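Local atomic coordinates of AvrRxo1-ORF1 (Xanthomonas oryzae pv. oryzicola, PDB entry 4Z8T), a protein that acts as a type III effector with a polynucleotide kinase domain related to the zeta toxins, and is bound by its interactor AvrRxo1-ORF2. Residues E41-Q46 against S109-S114; T53-L58 against Q144-G149; I170-A173 against G177-V180; Y226-F231 against A255-G260. All coordinates share one frame; numbering follows the deposited sequence.

Contacts 1 and 2 interlock along the chain; contacts 3 and 4 come after them in series. Contacts 1 and 2 both use helix 34-60, with centres about 23 Å apart. Contact 2 comes within about 4 Å of contact 3, nearest atoms, and Ala152 links the two: it packs on Ala55, and its carbonyl accepts from Arg178. Contacts 3 and 4 touch directly on the sheet, where Val180 O lies 3.7 Å from Phe231 CE2. Contacts 1 and 4 lie on opposite sides of the chain's centre, about 37 Å between centres. None of the segments contains the probable P-loop that follows strand 66-71, where backbone amides appear to hold a sulfate ion.

Contact 1: E41-Q46 against S109-S114; sequences EKLLDQ and SSLAKS
Leu43 meets Ser110 and Leu111 across a small apolar contact between two helices. Both methyls of Leu43 reach the CB of Ser110, CD2 at 3.6 Å and CD1 at 3.7 Å, so the leucine fork straddles that carbon. Leu43 CD1 also touches Leu111 CD2 at 3.8 Å, and the two leucine side chains pass at a slant. The CG of Leu43 stands anti to its own carbonyl carbon (chi1 -60°), and from there the branch extends to the facing helix. Ser110 OG lies 3.7 Å from Leu43 CD2, in van der Waals contact. No hydrogen bond joins the two segments, and the closest CA pair, Leu43 and Ser110, is 7.9 Å apart.

Polar groups tie the helices together beside this patch. Ser114 leaves the helix with positive phi and turns its OG back to Leu111 O, at 2.8 Å. Arg36, from the first turn of helix 34-60, bonds the same two residues: NH1 to Ser114 OG and NH2 to Leu111 O. The end of helix 108-113 is thus fastened to the helix that carries Leu43. Lys42 adds a salt bridge to Glu115. Lys42 NZ is 6.2 Å from Lys113 NZ, and the Glu115 carboxylate would be expected to ease the repulsion between these like charges.

Around the contact, Leu43 also packs on Phe107. Leu111 continues onto Val126 and Glu129 of helix 123-141, and Leu44 rests on Arg136 and Phe137 farther along it. Helix 123-141 therefore packs against both helices of the contact.

Contact 2: T53-L58 against Q144-G149; sequences TLAESL and QKTGSG
This is a helix-to-loop contact in a P-loop kinase-like fold: Ala55 and Glu56 of helix 34-60 hold a type I beta turn, Thr146 to Gly149. The turn belongs to the loop between helix 123-141 and strand 154-157, at the edge of the sheet.

One hydrogen bond carries the polar part. Gly147 N donates to Glu56 OE2 at 2.9 Å, with an N-H...O angle of 150°. The carboxylate receives it on the syn lone pair of OE2, the one turned toward OE1. Glu56 gets there by folding at its second torsion (chi2 -72°), which swings the carboxylate off the helix and over Thr146. Glu56 OE2 also lies 3.4 Å from Thr146 CB, so the carboxylate accepts the turn amide and rests against Thr146 CB.

Thr146 faces the helix with two different groups. Thr146 CG2 meets Ala55 CB at 4.1 Å, a light apolar touch. Its OG1 bonds to Glu59 OE1, one helical turn beyond Ala55. Thr146 OG1 also accepts a weak bond from Ser148 N at 3.3 Å, the spacing of an ST turn. Ser148 OG bonds to the other oxygen of Glu59. Two glutamates of one helix thus grip the loop, one at a backbone amide and one at two hydroxyls.

Gly149 N closes the turn onto Thr146 O. Just upstream, Gln144 curls forward over the next peptide. Gln144 NE2 donates to Lys145 O at 3.0 Å, lying in the carbonyl plane on a lone pair.

Contact 3: I170-A173 against G177-V180; sequences IQLA and GRKV. With ACT (acetate ion), chain I.
Ala173 O accepts the amide of Arg178 at 2.9 Å, with an N-H...O angle of 161°. Thr176 OG1 adds a weak bond to the same oxygen. The bond from Arg178 N spans the end of helix 163-176 and belongs to a Schellman motif. Gly177 is its turning point, with a positive phi of 70°.

The methyl of Ala173 fits against the chain beyond the turn. Ala173 CB lies 3.5 Å from Val180 CG2, a tight carbon pair, and 3.4 Å from Arg178 O. Val180 CG1 is anti to the backbone N (chi1 178°), which leaves CG2 as the methyl facing the alanine.

This is the helix-to-strand end of a beta-alpha-beta crossover. Strand 154-157 leads into helix 163-176, and the Schellman turn starts the parallel strand 179-185. Strand 66-71 lies between the two in the sheet.

Arg178 runs extended from CG to NE, past the helix end. Leu172 CD2 meets Arg178 NH1 at 3.8 Å, obliquely to the guanidinium. The polar end binds three backbone carbonyls: NH2 takes Ala152 O and Leu141 O, and NH1 takes Arg142 O. These bonds would fix the rotation of the group and tie the turn to the end of helix 123-141 and the loop after it.

Lys179 points its CB the other way, away from the helix. Lys179 NZ bonds to Ser236 O and, at 2.6 Å, to atom O of an acetate ion that probably came from the crystallisation liquor.

Contact 4: Y226-F231 against A255-G260; sequences YVIDRF and ASVIGG
Phe231 and Val257 bring their CA atoms to 6.3 Å where helix 224-233 lies against strand 251-258. This is helix-on-sheet packing in the kinase-like fold. The strand pairs antiparallel with strand 238-245, and the helix covers this part of the mixed sheet.

Val257 carries the contact from the strand. Val257 CB lies 3.9 Å from Phe231 CB. Its two methyls part around that carbon. Val257 CG1 reaches the backbone of the helix, 3.6 Å from Phe231 O, while Val257 CG2 turns to Ile228 and meets Ile228 CG2 at 4.2 Å. Val257 thus bridges two residues of one helical turn, and no hydrogen bond crosses the interface. Phe262 of strand 261-263 packs on both Ile228 and Val257.

The outer side of the same helix meets the partner protein. Asp229 forms a salt bridge with Lys17 of AvrRxo1-ORF2 and a hydrogen bond with His13 of AvrRxo1-ORF2, which also packs on Ile228. One helical turn therefore joins the sheet to the bound interactor.

Of the Phe231 side chain, CB is what meets Val257; the ring heads elsewhere. With CG anti to the carbonyl carbon (chi1 -69°), the ring runs from the strand toward Val180 and Leu182 of strand 179-185. Val227 O sits at the ring edge, in the plane of the Phe231 ring.

Contact 1: E41-Q46 against S109-S114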
# COMPACT_ATOMS: atom_id res chain seq x y z
N GLU A 41 6.65 -23.40 -42.22
CA GLU A 41 7.74 -24.37 -42.24
C GLU A 41 9.09 -23.68 -42.17
O GLU A 41 10.01 -24.13 -41.48
CB GLU A 41 7.63 -25.26 -43.49
CG GLU A 41 6.38 -26.15 -43.48
CD GLU A 41 5.99 -26.67 -44.86
OE1 GLU A 41 6.69 -26.39 -45.86
OE2 GLU A 41 4.95 -27.37 -44.94
N LYS A 42 9.20 -22.56 -42.88
CA LYS A 42 10.44 -21.80 -42.89
C LYS A 42 10.74 -21.23 -41.51
O LYS A 42 11.86 -21.34 -41.02
CB LYS A 42 10.36 -20.65 -43.90
CG LYS A 42 11.66 -19.89 -44.01
CD LYS A 42 11.57 -18.67 -44.91
CE LYS A 42 10.89 -17.51 -44.21
NZ LYS A 42 11.13 -16.21 -44.92
N LEU A 43 9.74 -20.63 -40.88
CA LEU A 43 9.96 -20.03 -39.57
C LEU A 43 10.27 -21.08 -38.51
O LEU A 43 11.10 -20.83 -37.62
CB LEU A 43 8.76 -19.17 -39.16
CG LEU A 43 8.48 -18.02 -40.12
CD1 LEU A 43 7.33 -17.18 -39.59
CD2 LEU A 43 9.70 -17.15 -40.31
N LEU A 44 9.63 -22.24 -38.59
CA LEU A 44 9.89 -23.30 -37.61
C LEU A 44 11.27 -23.88 -37.82
O LEU A 44 11.96 -24.21 -36.85
CB LEU A 44 8.83 -24.40 -37.69
CG LEU A 44 7.46 -24.01 -37.14
CD1 LEU A 44 6.40 -25.05 -37.44
CD2 LEU A 44 7.54 -23.78 -35.62
N ASP A 45 11.70 -23.99 -39.07
CA ASP A 45 13.05 -24.47 -39.35
C ASP A 45 14.09 -23.53 -38.75
O ASP A 45 15.09 -23.98 -38.17
CB ASP A 45 13.30 -24.61 -40.86
CG ASP A 45 12.58 -25.80 -41.46
OD1 ASP A 45 12.19 -26.72 -40.71
OD2 ASP A 45 12.41 -25.83 -42.70
N GLN A 46 13.86 -22.23 -38.90
CA GLN A 46 14.79 -21.24 -38.38
C GLN A 46 14.87 -21.31 -36.86
O GLN A 46 15.96 -21.33 -36.28
CB GLN A 46 14.37 -19.83 -38.82
CG GLN A 46 14.53 -19.58 -40.31
CD GLN A 46 14.04 -18.20 -40.73
OE1 GLN A 46 13.55 -17.41 -39.90
NE2 GLN A 46 14.18 -17.89 -42.01
N SER A 109 7.15 -10.64 -35.88
CA SER A 109 7.68 -9.74 -36.89
C SER A 109 7.63 -10.40 -38.27
O SER A 109 7.18 -9.79 -39.25
CB SER A 109 9.12 -9.33 -36.55
OG SER A 109 9.64 -8.48 -37.56
N SER A 110 8.08 -11.65 -38.34
CA SER A 110 8.08 -12.37 -39.61
C SER A 110 6.67 -12.56 -40.14
O SER A 110 6.42 -12.40 -41.34
CB SER A 110 8.78 -13.73 -39.48
OG SER A 110 10.18 -13.57 -39.34
N LEU A 111 5.74 -12.91 -39.27
CA LEU A 111 4.36 -13.12 -39.72
C LEU A 111 3.74 -11.80 -40.14
O LEU A 111 2.94 -11.75 -41.09
CB LEU A 111 3.52 -13.75 -38.61
CG LEU A 111 3.94 -15.18 -38.25
CD1 LEU A 111 3.13 -15.66 -37.05
CD2 LEU A 111 3.72 -16.11 -39.45
N ALA A 112 4.12 -10.73 -39.45
CA ALA A 112 3.57 -9.41 -39.75
C ALA A 112 4.07 -8.85 -41.07
O ALA A 112 3.35 -8.11 -41.75
CB ALA A 112 3.86 -8.43 -38.61
N LYS A 113 5.31 -9.19 -41.43
CA LYS A 113 5.85 -8.74 -42.71
C LYS A 113 5.45 -9.67 -43.86
O LYS A 113 5.29 -9.22 -45.00
CB LYS A 113 7.38 -8.52 -42.65
CG LYS A 113 8.21 -9.76 -42.43
CD LYS A 113 9.73 -9.46 -42.38
CE LYS A 113 10.57 -10.72 -42.65
NZ LYS A 113 12.04 -10.50 -42.71
N SER A 114 5.26 -10.96 -43.56
CA SER A 114 4.78 -11.93 -44.56
C SER A 114 5.67 -11.99 -45.81
O SER A 114 5.17 -12.17 -46.93
CB SER A 114 3.33 -11.63 -44.94
OG SER A 114 2.46 -11.81 -43.83

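Contact 2: T53-L58 against Q144-G149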
# COMPACT_ATOMS: atom_id res chain seq x y z
N THR A 53 21.29 -24.69 -31.68
CA THR A 53 22.53 -23.98 -31.39
C THR A 53 22.62 -23.69 -29.89
O THR A 53 23.65 -23.96 -29.26
CB THR A 53 22.62 -22.67 -32.18
OG1 THR A 53 22.72 -22.98 -33.58
CG2 THR A 53 23.85 -21.88 -31.78
N LEU A 54 21.53 -23.19 -29.31
CA LEU A 54 21.48 -22.93 -27.87
C LEU A 54 21.78 -24.20 -27.11
O LEU A 54 22.64 -24.22 -26.22
CB LEU A 54 20.09 -22.43 -27.46
CG LEU A 54 19.67 -20.99 -27.76
CD1 LEU A 54 18.32 -20.73 -27.09
CD2 LEU A 54 20.71 -19.98 -27.30
N ALA A 55 21.09 -25.28 -27.47
CA ALA A 55 21.23 -26.54 -26.76
C ALA A 55 22.65 -27.09 -26.83
O ALA A 55 23.17 -27.60 -25.83
CB ALA A 55 20.24 -27.56 -27.28
N GLU A 56 23.29 -26.99 -27.99
CA GLU A 56 24.64 -27.50 -28.12
C GLU A 56 25.62 -26.65 -27.34
O GLU A 56 26.57 -27.17 -26.75
CB GLU A 56 25.07 -27.58 -29.59
CG GLU A 56 24.30 -28.59 -30.44
CD GLU A 56 24.65 -30.04 -30.14
OE1 GLU A 56 25.53 -30.31 -29.30
OE2 GLU A 56 24.03 -30.94 -30.76
N SER A 57 25.40 -25.33 -27.32
CA SER A 57 26.23 -24.45 -26.49
C SER A 57 26.14 -24.79 -25.02
O SER A 57 27.16 -24.95 -24.35
CB SER A 57 25.87 -22.97 -26.70
OG SER A 57 26.66 -22.12 -25.88
N LEU A 58 24.91 -24.92 -24.52
CA LEU A 58 24.68 -25.24 -23.12
C LEU A 58 25.31 -26.58 -22.74
O LEU A 58 25.93 -26.69 -21.69
CB LEU A 58 23.18 -25.26 -22.83
CG LEU A 58 22.53 -23.87 -22.93
CD1 LEU A 58 21.01 -23.98 -23.07
CD2 LEU A 58 22.89 -23.02 -21.71
N GLN A 144 13.48 -33.35 -28.33
CA GLN A 144 14.64 -33.00 -29.14
C GLN A 144 15.96 -33.39 -28.46
O GLN A 144 16.18 -33.10 -27.27
CB GLN A 144 14.64 -31.50 -29.43
CG GLN A 144 15.80 -31.04 -30.28
CD GLN A 144 15.74 -31.61 -31.68
OE1 GLN A 144 14.71 -31.52 -32.35
NE2 GLN A 144 16.84 -32.21 -32.13
N LYS A 145 16.84 -34.04 -29.22
CA LYS A 145 18.15 -34.44 -28.71
C LYS A 145 19.27 -33.64 -29.36
O LYS A 145 19.12 -33.10 -30.46
CB LYS A 145 18.42 -35.92 -29.01
CG LYS A 145 17.31 -36.87 -28.58
CD LYS A 145 17.14 -36.91 -27.08
CE LYS A 145 16.20 -38.05 -26.65
NZ LYS A 145 14.83 -37.92 -27.21
N THR A 146 20.39 -33.57 -28.66
CA THR A 146 21.62 -33.00 -29.20
C THR A 146 22.41 -34.11 -29.90
O THR A 146 21.93 -35.25 -30.00
CB THR A 146 22.49 -32.46 -28.10
OG1 THR A 146 22.91 -33.54 -27.27
CG2 THR A 146 21.71 -31.44 -27.25
N GLY A 147 23.62 -33.78 -30.34
CA GLY A 147 24.48 -34.74 -31.01
C GLY A 147 25.01 -35.85 -30.11
O GLY A 147 25.47 -36.88 -30.60
N SER A 148 24.95 -35.65 -28.80
CA SER A 148 25.38 -36.67 -27.85
C SER A 148 24.22 -37.58 -27.47
O SER A 148 24.38 -38.49 -26.64
CB SER A 148 25.95 -36.03 -26.59
OG SER A 148 24.91 -35.55 -25.76
N GLY A 149 23.04 -37.32 -28.04
CA GLY A 149 21.84 -38.08 -27.72
C GLY A 149 21.13 -37.63 -26.46
O GLY A 149 20.09 -38.18 -26.08

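Contact 3: I170-A173 against G177-V180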
# COMPACT_ATOMS: atom_id res chain seq x y z
N ILE A 170 6.47 -27.79 -15.27
CA ILE A 170 7.08 -28.72 -14.32
C ILE A 170 6.84 -30.15 -14.82
O ILE A 170 7.76 -30.97 -14.84
CB ILE A 170 6.53 -28.54 -12.89
CG1 ILE A 170 7.10 -27.26 -12.26
CG2 ILE A 170 6.86 -29.74 -12.02
CD1 ILE A 170 6.49 -26.89 -10.91
N GLN A 171 5.62 -30.42 -15.25
CA GLN A 171 5.29 -31.74 -15.80
C GLN A 171 6.13 -32.04 -17.04
O GLN A 171 6.66 -33.13 -17.18
CB GLN A 171 3.81 -31.84 -16.11
CG GLN A 171 3.37 -33.23 -16.51
CD GLN A 171 1.86 -33.32 -16.66
OE1 GLN A 171 1.21 -32.37 -17.09
NE2 GLN A 171 1.30 -34.47 -16.28
N LEU A 172 6.26 -31.06 -17.93
CA LEU A 172 7.09 -31.25 -19.12
C LEU A 172 8.53 -31.58 -18.73
O LEU A 172 9.13 -32.49 -19.29
CB LEU A 172 7.06 -30.00 -20.01
CG LEU A 172 7.69 -30.13 -21.40
CD1 LEU A 172 6.90 -29.29 -22.40
CD2 LEU A 172 9.14 -29.72 -21.40
N ALA A 173 9.07 -30.85 -17.76
CA ALA A 173 10.43 -31.10 -17.32
C ALA A 173 10.57 -32.51 -16.73
O ALA A 173 11.49 -33.26 -17.08
CB ALA A 173 10.86 -30.05 -16.32
N GLY A 177 12.99 -35.44 -18.34
CA GLY A 177 14.25 -35.55 -17.62
C GLY A 177 15.05 -34.26 -17.63
O GLY A 177 16.28 -34.29 -17.66
N ARG A 178 14.35 -33.13 -17.60
CA ARG A 178 15.03 -31.84 -17.51
C ARG A 178 14.90 -31.25 -16.12
O ARG A 178 13.86 -31.40 -15.47
CB ARG A 178 14.40 -30.85 -18.50
CG ARG A 178 14.64 -31.15 -19.97
CD ARG A 178 14.03 -30.05 -20.80
NE ARG A 178 14.33 -30.15 -22.23
CZ ARG A 178 13.55 -30.72 -23.14
NH1 ARG A 178 12.38 -31.26 -22.79
NH2 ARG A 178 13.93 -30.74 -24.41
N LYS A 179 15.95 -30.55 -15.67
CA LYS A 179 15.87 -29.73 -14.46
C LYS A 179 15.11 -28.46 -14.84
O LYS A 179 15.08 -28.09 -16.00
CB LYS A 179 17.27 -29.31 -14.01
CG LYS A 179 18.10 -30.42 -13.43
CD LYS A 179 17.59 -30.81 -12.06
CE LYS A 179 18.53 -31.80 -11.39
NZ LYS A 179 17.88 -32.39 -10.19
N VAL A 180 14.48 -27.81 -13.86
CA VAL A 180 13.90 -26.50 -14.08
C VAL A 180 14.78 -25.45 -13.40
O VAL A 180 14.94 -25.47 -12.19
CB VAL A 180 12.47 -26.39 -13.53
CG1 VAL A 180 11.93 -24.98 -13.73
CG2 VAL A 180 11.57 -27.39 -14.22
C ACT I . 15.22 -33.89 -12.22
O ACT I . 16.16 -33.85 -11.41
OXT ACT I . 15.54 -34.03 -13.42
CH3 ACT I . 13.79 -33.77 -11.76

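Contact 4: Y226-F231 against A255-G260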
# COMPACT_ATOMS: atom_id res chain seq x y z
N TYR A 226 3.14 -19.71 -4.84
CA TYR A 226 2.85 -21.07 -5.30
C TYR A 226 4.04 -21.64 -6.05
O TYR A 226 4.41 -22.81 -5.88
CB TYR A 226 1.61 -21.11 -6.19
CG TYR A 226 1.35 -22.47 -6.78
CD1 TYR A 226 1.92 -22.86 -7.99
CD2 TYR A 226 0.55 -23.39 -6.12
CE1 TYR A 226 1.70 -24.12 -8.53
CE2 TYR A 226 0.31 -24.64 -6.65
CZ TYR A 226 0.89 -25.00 -7.85
OH TYR A 226 0.65 -26.26 -8.37
N VAL A 227 4.66 -20.81 -6.90
CA VAL A 227 5.83 -21.27 -7.63
C VAL A 227 6.97 -21.60 -6.66
O VAL A 227 7.61 -22.63 -6.78
CB VAL A 227 6.30 -20.20 -8.66
CG1 VAL A 227 7.53 -20.70 -9.41
CG2 VAL A 227 5.17 -19.90 -9.62
N ILE A 228 7.21 -20.72 -5.69
CA ILE A 228 8.28 -20.92 -4.74
C ILE A 228 8.04 -22.21 -3.96
O ILE A 228 8.98 -22.97 -3.74
CB ILE A 228 8.37 -19.72 -3.80
CG1 ILE A 228 8.74 -18.50 -4.64
CG2 ILE A 228 9.38 -19.98 -2.69
CD1 ILE A 228 8.81 -17.19 -3.87
N ASP A 229 6.79 -22.45 -3.60
CA ASP A 229 6.42 -23.67 -2.85
C ASP A 229 6.81 -24.92 -3.60
O ASP A 229 7.19 -25.92 -2.99
CB ASP A 229 4.91 -23.72 -2.57
CG ASP A 229 4.50 -23.01 -1.30
OD1 ASP A 229 5.38 -22.68 -0.48
OD2 ASP A 229 3.29 -22.80 -1.12
N ARG A 230 6.71 -24.90 -4.92
CA ARG A 230 7.10 -26.08 -5.68
C ARG A 230 8.57 -26.41 -5.52
O ARG A 230 8.94 -27.59 -5.48
CB ARG A 230 6.74 -25.93 -7.17
CG ARG A 230 5.28 -25.62 -7.44
CD ARG A 230 4.32 -26.80 -7.26
NE ARG A 230 4.18 -27.26 -5.87
CZ ARG A 230 3.51 -26.62 -4.91
NH1 ARG A 230 3.44 -27.15 -3.69
NH2 ARG A 230 2.90 -25.46 -5.14
N PHE A 231 9.42 -25.37 -5.45
CA PHE A 231 10.84 -25.60 -5.27
C PHE A 231 11.21 -25.91 -3.83
O PHE A 231 12.13 -26.70 -3.59
CB PHE A 231 11.65 -24.41 -5.80
CG PHE A 231 11.61 -24.28 -7.30
CD1 PHE A 231 10.54 -23.67 -7.92
CD2 PHE A 231 12.64 -24.79 -8.08
CE1 PHE A 231 10.50 -23.57 -9.30
CE2 PHE A 231 12.59 -24.70 -9.47
CZ PHE A 231 11.52 -24.08 -10.08
N ALA A 255 14.41 -13.60 -2.95
CA ALA A 255 14.25 -14.92 -2.31
C ALA A 255 14.83 -15.96 -3.25
O ALA A 255 14.95 -15.72 -4.45
CB ALA A 255 12.77 -15.22 -2.02
N SER A 256 15.17 -17.13 -2.73
CA SER A 256 15.79 -18.15 -3.57
C SER A 256 15.62 -19.55 -3.02
O SER A 256 15.53 -19.75 -1.80
CB SER A 256 17.28 -17.85 -3.77
OG SER A 256 17.99 -17.87 -2.53
N VAL A 257 15.58 -20.52 -3.91
CA VAL A 257 15.67 -21.91 -3.48
C VAL A 257 16.74 -22.54 -4.34
O VAL A 257 16.53 -22.78 -5.52
CB VAL A 257 14.34 -22.67 -3.65
CG1 VAL A 257 14.45 -24.04 -2.96
CG2 VAL A 257 13.16 -21.87 -3.07
N ILE A 258 17.90 -22.79 -3.73
CA ILE A 258 19.09 -23.24 -4.45
C ILE A 258 19.69 -24.44 -3.73
O ILE A 258 20.07 -24.34 -2.56
CB ILE A 258 20.12 -22.10 -4.52
CG1 ILE A 258 19.57 -20.92 -5.33
CG2 ILE A 258 21.42 -22.57 -5.20
CD1 ILE A 258 20.43 -19.69 -5.24
N GLY A 259 19.78 -25.56 -4.43
CA GLY A 259 20.25 -26.80 -3.83
C GLY A 259 19.33 -27.19 -2.69
O GLY A 259 19.76 -27.79 -1.70
N GLY A 260 18.06 -26.83 -2.83
CA GLY A 260 17.05 -27.18 -1.85
C GLY A 260 16.97 -26.21 -0.68
O GLY A 260 16.08 -26.33 0.17